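Local coordinates for 4-alpha-glucanotransferase (Corynebacterium glutamicum, PDB 5JJH), which is an amylomaltase-type enzyme, a member of the TIM-barrel clan with a beta-sandwich domain near its N terminus, at residues Pro228-Ser233 with Ile284-Val289; Ile457-Val462 with Ala503-Glu508; Ser530-Glu535 with Thr555-His560. One frame throughout, in Å; residues are numbered along the deposited sequence.

Interaction 1 of 3, residues Pro228-Ser233 with Ile284-Val289; sequences PPTEDS and IERNDV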
loop_
_atom_site.group_PDB
_atom_site.type_symbol
_atom_site.label_atom_id
_atom_site.label_comp_id
_atom_site.label_asym_id
_atom_site.label_seq_id
_atom_site.Cartn_x
_atom_site.Cartn_y
_atom_site.Cartn_z
ATOM N N PRO A 228 12.258 13.859 13.874
ATOM C CA PRO A 228 13.046 12.693 14.284
ATOM C C PRO A 228 12.992 12.543 15.794
ATOM O O PRO A 228 12.786 13.555 16.420
ATOM C CB PRO A 228 14.456 13.038 13.824
ATOM C CG PRO A 228 14.474 14.484 13.586
ATOM C CD PRO A 228 13.086 14.987 13.444
ATOM N N PRO A 229 13.112 11.283 16.418
ATOM C CA PRO A 229 13.497 10.168 15.535
ATOM C C PRO A 229 12.378 9.624 14.667
ATOM O O PRO A 229 11.235 9.699 15.063
ATOM C CB PRO A 229 13.936 9.058 16.499
ATOM C CG PRO A 229 13.878 9.615 17.871
ATOM C CD PRO A 229 12.832 10.642 17.794
ATOM N N THR A 230 12.717 9.043 13.528
ATOM C CA THR A 230 11.692 8.618 12.545
ATOM C C THR A 230 11.857 7.136 12.119
ATOM O O THR A 230 12.929 6.556 12.250
ATOM C CB THR A 230 11.561 9.595 11.330
ATOM O OG1 THR A 230 10.407 9.237 10.556
ATOM C CG2 THR A 230 12.784 9.565 10.426
ATOM N N GLU A 231 10.756 6.541 11.675
ATOM C CA GLU A 231 10.704 5.107 11.287
ATOM C C GLU A 231 11.502 4.870 10.005
ATOM O O GLU A 231 11.254 5.570 9.017
ATOM C CB GLU A 231 9.220 4.725 11.020
ATOM C CG GLU A 231 8.910 3.312 10.573
ATOM C CD GLU A 231 9.500 2.249 11.490
ATOM O OE1 GLU A 231 9.365 2.407 12.738
ATOM O OE2 GLU A 231 10.153 1.294 10.975
ATOM N N ASP A 232 12.425 3.915 10.019
ATOM C CA ASP A 232 13.114 3.508 8.790
ATOM C C ASP A 232 12.207 2.791 7.782
ATOM O O ASP A 232 12.326 3.023 6.567
ATOM C CB ASP A 232 14.299 2.623 9.084
ATOM C CG ASP A 232 15.463 3.370 9.757
ATOM O OD1 ASP A 232 15.724 4.557 9.534
ATOM O OD2 ASP A 232 16.165 2.708 10.500
ATOM N N SER A 233 11.320 1.923 8.250
ATOM C CA SER A 233 10.486 1.149 7.360
ATOM C C SER A 233 9.375 1.980 6.628
ATOM O O SER A 233 8.495 2.587 7.254
ATOM C CB SER A 233 9.809 0.017 8.113
ATOM O OG SER A 233 8.985 -0.700 7.218
ATOM N N ILE A 284 22.263 4.358 5.598
ATOM C CA ILE A 284 21.500 5.625 5.476
ATOM C C ILE A 284 21.022 6.079 6.882
ATOM O O ILE A 284 20.489 5.260 7.591
ATOM C CB ILE A 284 20.233 5.421 4.588
ATOM C CG1 ILE A 284 20.579 4.937 3.164
ATOM C CG2 ILE A 284 19.426 6.722 4.477
ATOM C CD1 ILE A 284 21.046 6.013 2.245
ATOM N N GLU A 285 21.240 7.334 7.260
ATOM C CA GLU A 285 20.652 7.842 8.487
ATOM C C GLU A 285 19.647 8.927 8.170
ATOM O O GLU A 285 19.965 10.010 7.734
ATOM C CB GLU A 285 21.680 8.347 9.511
ATOM C CG GLU A 285 21.050 9.004 10.744
ATOM C CD GLU A 285 20.246 8.051 11.628
ATOM O OE1 GLU A 285 20.862 7.345 12.443
ATOM O OE2 GLU A 285 19.001 7.994 11.514
ATOM N N ARG A 286 18.415 8.604 8.452
ATOM C CA ARG A 286 17.326 9.539 8.250
ATOM C C ARG A 286 17.300 10.626 9.328
ATOM O O ARG A 286 16.997 11.800 9.036
ATOM C CB ARG A 286 16.061 8.768 8.269
ATOM C CG ARG A 286 15.859 7.869 7.073
ATOM C CD ARG A 286 14.633 7.036 7.220
ATOM N NE ARG A 286 14.372 6.272 5.984
ATOM C CZ ARG A 286 14.982 5.120 5.642
ATOM N NH1 ARG A 286 14.706 4.547 4.481
ATOM N NH2 ARG A 286 15.866 4.529 6.426
ATOM N N ASN A 287 17.649 10.284 10.582
ATOM C CA ASN A 287 17.277 11.239 11.636
ATOM C C ASN A 287 17.989 12.530 11.525
ATOM O O ASN A 287 17.352 13.574 11.585
ATOM C CB ASN A 287 17.398 10.659 13.022
ATOM C CG ASN A 287 16.411 9.556 13.258
ATOM O OD1 ASN A 287 15.314 9.552 12.696
ATOM N ND2 ASN A 287 16.767 8.628 14.120
ATOM N N ASP A 288 19.316 12.543 11.335
ATOM C CA ASP A 288 19.942 13.854 11.267
ATOM C C ASP A 288 19.609 14.624 10.000
ATOM O O ASP A 288 19.461 15.875 10.019
ATOM C CB ASP A 288 21.435 13.852 11.565
ATOM C CG ASP A 288 22.200 12.911 10.727
ATOM O OD1 ASP A 288 21.629 12.164 9.900
ATOM O OD2 ASP A 288 23.427 12.867 10.940
ATOM N N VAL A 289 19.466 13.895 8.900
ATOM C CA VAL A 289 19.047 14.550 7.616
ATOM C C VAL A 289 17.676 15.224 7.805
ATOM O O VAL A 289 17.487 16.347 7.368
ATOM C CB VAL A 289 18.952 13.556 6.427
ATOM C CG1 VAL A 289 18.253 14.210 5.234
ATOM C CG2 VAL A 289 20.359 13.131 6.040
HETATM O O HOH W 1 15.050 6.166 14.752
HETATM O O HOH W 2 17.938 5.754 8.881
#
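The first turn of helix 286-301, through Arg286 and Asn287, receives the irregular loop 228-233 that follows barrel strand 215-218. Asn287 reads the loop backbone: its OD1 accepts from Thr230 N at 2.8 Å, with the donor tilted 30° from the carbonyl plane of the amide. The other half of the same amide reaches a water, Asn287 ND2 donating at 3.1 Å, and this water is only weakly held by Thr230 O. Pro229, entered through a cis peptide bond, sets its CB 3.7 Å from Asn287 ND2, while the Pro228 ring lies against the helix backbone, CG being 3.6 Å from Asn287 O. Thr230 turns its hydroxyl to Glu225, and its methyl CG2 lies between Asn287 OD1 and Arg286 CB.

Arg286 reaches along the loop, and its chain, extended from CG to NE, carries the guanidinium to the carbonyl and carboxylate of Asp232. The carbonyl oxygen Asp232 O stands over the centre of one guanidinium face, and Asp232 OD1 takes Arg286 NH2 in a salt bridge of 3.1 Å. That bridge is not coplanar, for the nitrogen meets the oxygen 54° out of the carboxylate plane. A second water, 2.9 Å from its donor Arg286 N, also lies beside Asp232 OD1.

At the helix start, Glu285 OE2 caps Asn287 N at 2.8 Å. One helix end thus grips the loop with a neutral amide on its backbone and a cation on its carboxylate. With NH1 donating to Trp673 O and Tyr185 adding a cation-pi contact, the guanidinium is held from several directions.

Interaction 2 of 3, residues Ile457-Val462 with Ala503-Glu508; sequences IRVDHV and AVVIGE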
loop_
_atom_site.group_PDB
_atom_site.type_symbol
_atom_site.label_atom_id
_atom_site.label_comp_id
_atom_site.label_asym_id
_atom_site.label_seq_id
_atom_site.Cartn_x
_atom_site.Cartn_y
_atom_site.Cartn_z
ATOM N N ILE A 457 -0.517 2.019 -9.152
ATOM C CA ILE A 457 -0.426 1.745 -7.715
ATOM C C ILE A 457 -0.199 0.228 -7.503
ATOM O O ILE A 457 -0.926 -0.597 -8.103
ATOM C CB ILE A 457 -1.692 2.230 -6.964
ATOM C CG1 ILE A 457 -1.611 1.972 -5.481
ATOM C CG2 ILE A 457 -2.971 1.533 -7.486
ATOM C CD1 ILE A 457 -2.779 2.673 -4.742
ATOM N N ARG A 458 0.733 -0.106 -6.614
ATOM C CA ARG A 458 0.957 -1.452 -6.194
ATOM C C ARG A 458 0.387 -1.551 -4.786
ATOM O O ARG A 458 0.829 -0.810 -3.863
ATOM C CB ARG A 458 2.430 -1.759 -6.157
ATOM C CG ARG A 458 2.782 -3.117 -5.562
ATOM C CD ARG A 458 4.266 -3.299 -5.532
ATOM N NE ARG A 458 4.550 -4.730 -5.388
ATOM C CZ ARG A 458 4.544 -5.398 -4.232
ATOM N NH1 ARG A 458 4.811 -6.721 -4.253
ATOM N NH2 ARG A 458 4.317 -4.783 -3.102
ATOM N N VAL A 459 -0.621 -2.413 -4.617
ATOM C CA VAL A 459 -1.300 -2.623 -3.341
ATOM C C VAL A 459 -0.639 -3.788 -2.600
ATOM O O VAL A 459 -0.760 -4.924 -2.981
ATOM C CB VAL A 459 -2.797 -2.863 -3.622
ATOM C CG1 VAL A 459 -3.575 -3.128 -2.356
ATOM C CG2 VAL A 459 -3.340 -1.662 -4.368
ATOM N N ASP A 460 0.065 -3.498 -1.533
ATOM C CA ASP A 460 0.620 -4.510 -0.671
ATOM C C ASP A 460 -0.512 -5.298 -0.022
ATOM O O ASP A 460 -1.501 -4.729 0.416
ATOM C CB ASP A 460 1.435 -3.835 0.402
ATOM C CG ASP A 460 2.232 -4.814 1.232
ATOM O OD1 ASP A 460 2.735 -5.775 0.639
ATOM O OD2 ASP A 460 2.414 -4.552 2.443
ATOM N N HIS A 461 -0.331 -6.608 0.073
ATOM C CA HIS A 461 -1.300 -7.480 0.723
ATOM C C HIS A 461 -2.719 -7.321 0.180
ATOM O O HIS A 461 -3.595 -6.922 0.906
ATOM C CB HIS A 461 -1.274 -7.298 2.239
ATOM C CG HIS A 461 -1.953 -8.394 3.004
ATOM N ND1 HIS A 461 -1.520 -9.701 2.983
ATOM C CD2 HIS A 461 -3.009 -8.367 3.849
ATOM C CE1 HIS A 461 -2.293 -10.432 3.764
ATOM N NE2 HIS A 461 -3.204 -9.646 4.301
ATOM N N VAL A 462 -2.914 -7.564 -1.114
ATOM C CA VAL A 462 -4.218 -7.226 -1.729
ATOM C C VAL A 462 -5.359 -8.070 -1.172
ATOM O O VAL A 462 -6.534 -7.706 -1.255
ATOM C CB VAL A 462 -4.136 -7.324 -3.246
ATOM C CG1 VAL A 462 -4.145 -8.738 -3.762
ATOM C CG2 VAL A 462 -5.227 -6.516 -3.899
ATOM N N ALA A 503 -4.882 5.020 -14.205
ATOM C CA ALA A 503 -3.816 4.236 -13.616
ATOM C C ALA A 503 -3.899 2.722 -13.808
ATOM O O ALA A 503 -4.961 2.115 -13.872
ATOM C CB ALA A 503 -3.777 4.574 -12.133
ATOM N N VAL A 504 -2.739 2.107 -13.682
ATOM C CA VAL A 504 -2.558 0.658 -13.501
ATOM C C VAL A 504 -2.734 0.303 -12.054
ATOM O O VAL A 504 -2.273 1.050 -11.167
ATOM C CB VAL A 504 -1.097 0.275 -13.869
ATOM C CG1 VAL A 504 -0.790 -1.167 -13.556
ATOM C CG2 VAL A 504 -0.941 0.488 -15.358
ATOM N N VAL A 505 -3.320 -0.848 -11.816
ATOM C CA VAL A 505 -3.407 -1.436 -10.459
ATOM C C VAL A 505 -2.766 -2.813 -10.397
ATOM O O VAL A 505 -3.189 -3.673 -11.138
ATOM C CB VAL A 505 -4.891 -1.511 -9.913
ATOM C CG1 VAL A 505 -4.850 -1.987 -8.439
ATOM C CG2 VAL A 505 -5.523 -0.128 -9.979
ATOM N N ILE A 506 -1.829 -3.007 -9.489
ATOM C CA ILE A 506 -1.144 -4.239 -9.233
ATOM C C ILE A 506 -1.357 -4.661 -7.788
ATOM O O ILE A 506 -1.219 -3.872 -6.846
ATOM C CB ILE A 506 0.352 -4.081 -9.522
ATOM C CG1 ILE A 506 0.560 -3.917 -11.034
ATOM C CG2 ILE A 506 1.126 -5.265 -8.992
ATOM C CD1 ILE A 506 1.736 -3.055 -11.327
ATOM N N GLY A 507 -1.726 -5.934 -7.602
ATOM C CA GLY A 507 -2.164 -6.414 -6.346
ATOM C C GLY A 507 -1.233 -7.512 -6.011
ATOM O O GLY A 507 -0.984 -8.444 -6.829
ATOM N N GLU A 508 -0.595 -7.365 -4.874
ATOM C CA GLU A 508 0.403 -8.309 -4.533
ATOM C C GLU A 508 -0.404 -9.469 -4.051
ATOM O O GLU A 508 -1.210 -9.336 -3.141
ATOM C CB GLU A 508 1.353 -7.738 -3.476
ATOM C CG GLU A 508 0.914 -7.928 -2.047
ATOM C CD GLU A 508 1.562 -9.116 -1.410
ATOM O OE1 GLU A 508 1.522 -10.222 -1.986
ATOM O OE2 GLU A 508 2.104 -8.923 -0.322
HETATM O O HOH W 3 1.869 -9.608 2.377
#
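Ile457 lays its CG2 methyl against CG2 of Val505 at 3.9 Å, the two side chains running alongside each other and pointing the same way. CG1 of Ile457 is anti to the backbone N, leaving CG2 on the side of the neighbouring strand. The backbones pair in parallel, their segment axes 20° apart, through a regular ladder: Ile457 N to Val504 O at 2.8 Å, Ile506 N to Ile457 O at 2.9 Å, Val459 N to Ile506 O at 2.7 Å, and Glu508 N to Val459 O at 3.1 Å. Arg458 and Ile506 alternate onto the other face of the sheet.

Past the last bridge both segments leave the strand, yet they stay in touch through Glu508. The placing of its CG is doubtful, because that atom stands too close to His461 N in the model. Glu508 CB sits over one face of the guanidinium of Arg458, whose chain is extended from CG to NE, and is 3.7 Å from NH1. The side chains of Asp460 and Glu508 run side by side, with OD1 of the former 3.4 Å from OE2 of the latter; both are acceptors and no hydrogen bond joins them. A water donates to Glu508 OE2, and Glu508 OE1 takes Leu510 N. Val462 N donates to Glu508 O, while Val462 CB packs on Gly507 CA at 3.8 Å.

The face bearing Ile457, Val459 and Val505 is covered by helices 441-452 and 487-500, as on the outside of a TIM barrel. Strand 456-459 also bonds to strand 382-387 on its far edge, and Val505 is backbone hydrogen-bonded to Met527, just before strand 528-531.

Interaction 3 of 3, residues Ser530-Glu535 with Thr555-His560; sequences SILWFE and TTVTTH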
loop_
_atom_site.group_PDB
_atom_site.type_symbol
_atom_site.label_atom_id
_atom_site.label_comp_id
_atom_site.label_asym_id
_atom_site.label_seq_id
_atom_site.Cartn_x
_atom_site.Cartn_y
_atom_site.Cartn_z
ATOM N N SER A 530 4.087 -11.851 -10.212
ATOM C CA SER A 530 4.862 -13.092 -10.350
ATOM C C SER A 530 6.310 -12.771 -10.096
ATOM O O SER A 530 6.840 -11.774 -10.648
ATOM C CB SER A 530 4.772 -13.596 -11.764
ATOM O OG SER A 530 3.493 -13.909 -12.157
ATOM N N ILE A 531 6.956 -13.557 -9.261
ATOM C CA ILE A 531 8.353 -13.332 -8.862
ATOM C C ILE A 531 9.164 -14.583 -9.235
ATOM O O ILE A 531 8.862 -15.739 -8.786
ATOM C CB ILE A 531 8.474 -13.025 -7.350
ATOM C CG1 ILE A 531 7.683 -11.746 -7.025
ATOM C CG2 ILE A 531 9.910 -12.734 -6.968
ATOM C CD1 ILE A 531 7.606 -11.467 -5.506
ATOM N N LEU A 532 10.136 -14.373 -10.123
ATOM C CA LEU A 532 10.766 -15.525 -10.794
ATOM C C LEU A 532 11.217 -16.612 -9.774
ATOM O O LEU A 532 10.890 -17.774 -9.930
ATOM C CB LEU A 532 11.995 -15.050 -11.593
ATOM C CG LEU A 532 12.901 -16.183 -12.111
ATOM C CD1 LEU A 532 12.401 -16.678 -13.410
ATOM C CD2 LEU A 532 14.312 -15.728 -12.305
ATOM N N TRP A 533 11.910 -16.202 -8.738
ATOM C CA TRP A 533 12.436 -17.185 -7.742
ATOM C C TRP A 533 11.410 -18.003 -7.010
ATOM O O TRP A 533 11.723 -19.126 -6.562
ATOM C CB TRP A 533 13.314 -16.516 -6.725
ATOM C CG TRP A 533 14.470 -15.764 -7.226
ATOM C CD1 TRP A 533 14.735 -14.439 -7.001
ATOM C CD2 TRP A 533 15.546 -16.257 -8.027
ATOM N NE1 TRP A 533 15.900 -14.084 -7.581
ATOM C CE2 TRP A 533 16.426 -15.186 -8.232
ATOM C CE3 TRP A 533 15.836 -17.502 -8.614
ATOM C CZ2 TRP A 533 17.605 -15.321 -8.985
ATOM C CZ3 TRP A 533 16.983 -17.634 -9.377
ATOM C CH2 TRP A 533 17.868 -16.556 -9.553
ATOM N N PHE A 534 10.179 -17.502 -6.913
ATOM C CA PHE A 534 9.088 -18.227 -6.274
ATOM C C PHE A 534 8.203 -18.993 -7.223
ATOM O O PHE A 534 7.326 -19.708 -6.753
ATOM C CB PHE A 534 8.205 -17.258 -5.476
ATOM C CG PHE A 534 8.960 -16.402 -4.500
ATOM C CD1 PHE A 534 9.963 -16.924 -3.716
ATOM C CD2 PHE A 534 8.605 -15.058 -4.301
ATOM C CE1 PHE A 534 10.628 -16.132 -2.794
ATOM C CE2 PHE A 534 9.269 -14.262 -3.356
ATOM C CZ PHE A 534 10.296 -14.799 -2.608
ATOM N N GLU A 535 8.366 -18.915 -8.550
ATOM C CA GLU A 535 7.331 -19.457 -9.443
ATOM C C GLU A 535 7.487 -20.928 -9.822
ATOM O O GLU A 535 8.617 -21.352 -10.232
ATOM C CB GLU A 535 7.288 -18.691 -10.769
ATOM C CG GLU A 535 6.815 -17.238 -10.730
ATOM C CD GLU A 535 5.484 -17.030 -10.014
ATOM O OE1 GLU A 535 5.369 -16.098 -9.154
ATOM O OE2 GLU A 535 4.602 -17.797 -10.339
ATOM N N THR A 555 5.497 -9.036 -13.704
ATOM C CA THR A 555 6.504 -10.080 -13.469
ATOM C C THR A 555 7.902 -9.511 -13.211
ATOM O O THR A 555 8.353 -8.600 -13.949
ATOM C CB THR A 555 6.514 -11.027 -14.681
ATOM O OG1 THR A 555 5.265 -11.686 -14.693
ATOM C CG2 THR A 555 7.547 -12.070 -14.537
ATOM N N THR A 556 8.564 -9.989 -12.171
ATOM C CA THR A 556 9.904 -9.556 -11.848
ATOM C C THR A 556 10.803 -10.737 -11.611
ATOM O O THR A 556 10.326 -11.854 -11.447
ATOM C CB THR A 556 10.017 -8.730 -10.520
ATOM O OG1 THR A 556 9.425 -9.481 -9.424
ATOM C CG2 THR A 556 9.435 -7.409 -10.698
ATOM N N VAL A 557 12.120 -10.462 -11.564
ATOM C CA VAL A 557 13.078 -11.469 -11.163
ATOM C C VAL A 557 13.077 -11.529 -9.649
ATOM O O VAL A 557 13.121 -12.595 -9.074
ATOM C CB VAL A 557 14.511 -11.150 -11.670
ATOM C CG1 VAL A 557 15.521 -12.049 -11.027
ATOM C CG2 VAL A 557 14.614 -11.171 -13.191
ATOM N N THR A 558 13.047 -10.362 -8.995
ATOM C CA THR A 558 13.300 -10.262 -7.548
ATOM C C THR A 558 12.448 -9.147 -6.928
ATOM O O THR A 558 11.578 -8.627 -7.605
ATOM C CB THR A 558 14.796 -10.080 -7.245
ATOM O OG1 THR A 558 15.044 -10.340 -5.851
ATOM C CG2 THR A 558 15.311 -8.714 -7.686
ATOM N N THR A 559 12.608 -8.881 -5.635
ATOM C CA THR A 559 11.810 -7.896 -4.917
ATOM C C THR A 559 12.660 -7.304 -3.830
ATOM O O THR A 559 13.735 -7.805 -3.513
ATOM C CB THR A 559 10.501 -8.512 -4.307
ATOM O OG1 THR A 559 9.846 -7.538 -3.520
ATOM C CG2 THR A 559 10.779 -9.570 -3.393
ATOM N N HIS A 560 12.154 -6.254 -3.232
ATOM C CA HIS A 560 12.912 -5.556 -2.182
ATOM C C HIS A 560 13.041 -6.436 -0.907
ATOM O O HIS A 560 13.901 -6.134 -0.084
ATOM C CB HIS A 560 12.245 -4.202 -1.861
ATOM C CG HIS A 560 10.858 -4.359 -1.358
ATOM N ND1 HIS A 560 9.782 -4.453 -2.202
ATOM C CD2 HIS A 560 10.376 -4.587 -0.107
ATOM C CE1 HIS A 560 8.684 -4.675 -1.496
ATOM N NE2 HIS A 560 9.028 -4.801 -0.224
HETATM O O HOH W 4 17.367 -11.639 -6.467
#
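Side chains run side by side and point the same way across the end of this parallel pairing and just past it: Ile531 beside Thr556, then both Leu532 and Trp533 beside Val557. The strands are joined by Thr556 N to Ser530 O and by Leu532 N to Thr556 O, each 2.9 Å. Ile531 CG1 stands 3.7 Å from Thr556 OG1. That hydroxyl, placed between the backbone N and the carbonyl carbon (chi1 54°), donates within its own segment to Thr558 O.

Where segment 530-535 turns into a 3-10 segment, Leu532 CD2 meets Val557 CG1 at 4.1 Å and also lies over the rim of one Trp533 ring face. The indole reaches across with CD1 3.2 Å from Val557 O, which approaches obliquely, and NE1 4.0 Å from Val557 CG1. Thr558 CB comes to the ring edge. Helices 587-607 and 627-639 pack against the same indole.

Trp533 NE1 donates at 3.1 Å to a water that is 2.7 Å from Thr558 OG1. The indole N-H is therefore satisfied through a bound water, not by the nearby carbonyl of Val557, whose angle to it is poor, while Leu532, Val557 and a stacked Tyr568 pack around the ring.

In the fold
From the N terminus, interaction 1 comes first and brings the loop after strand 215-218 onto the start of helix 286-301, closing an excursion of 50 residues that holds helix 261-277. Interaction 2 then joins strands 456-459 and 504-507 around strands 467-472 and 481-484 and helix 487-500, and interaction 3 pairs strands 528-531 and 553-556, closing a helix-free connection of 19 residues. The three follow in series, with none nested or crossed. Interactions 2 and 3 belong to the same eight-stranded parallel sheet, and the bond between Val505 and Met527 links the strand regions. Tyr235, just beyond segment 228-233, touches Asp460 of interaction 2 and His560 of interaction 3.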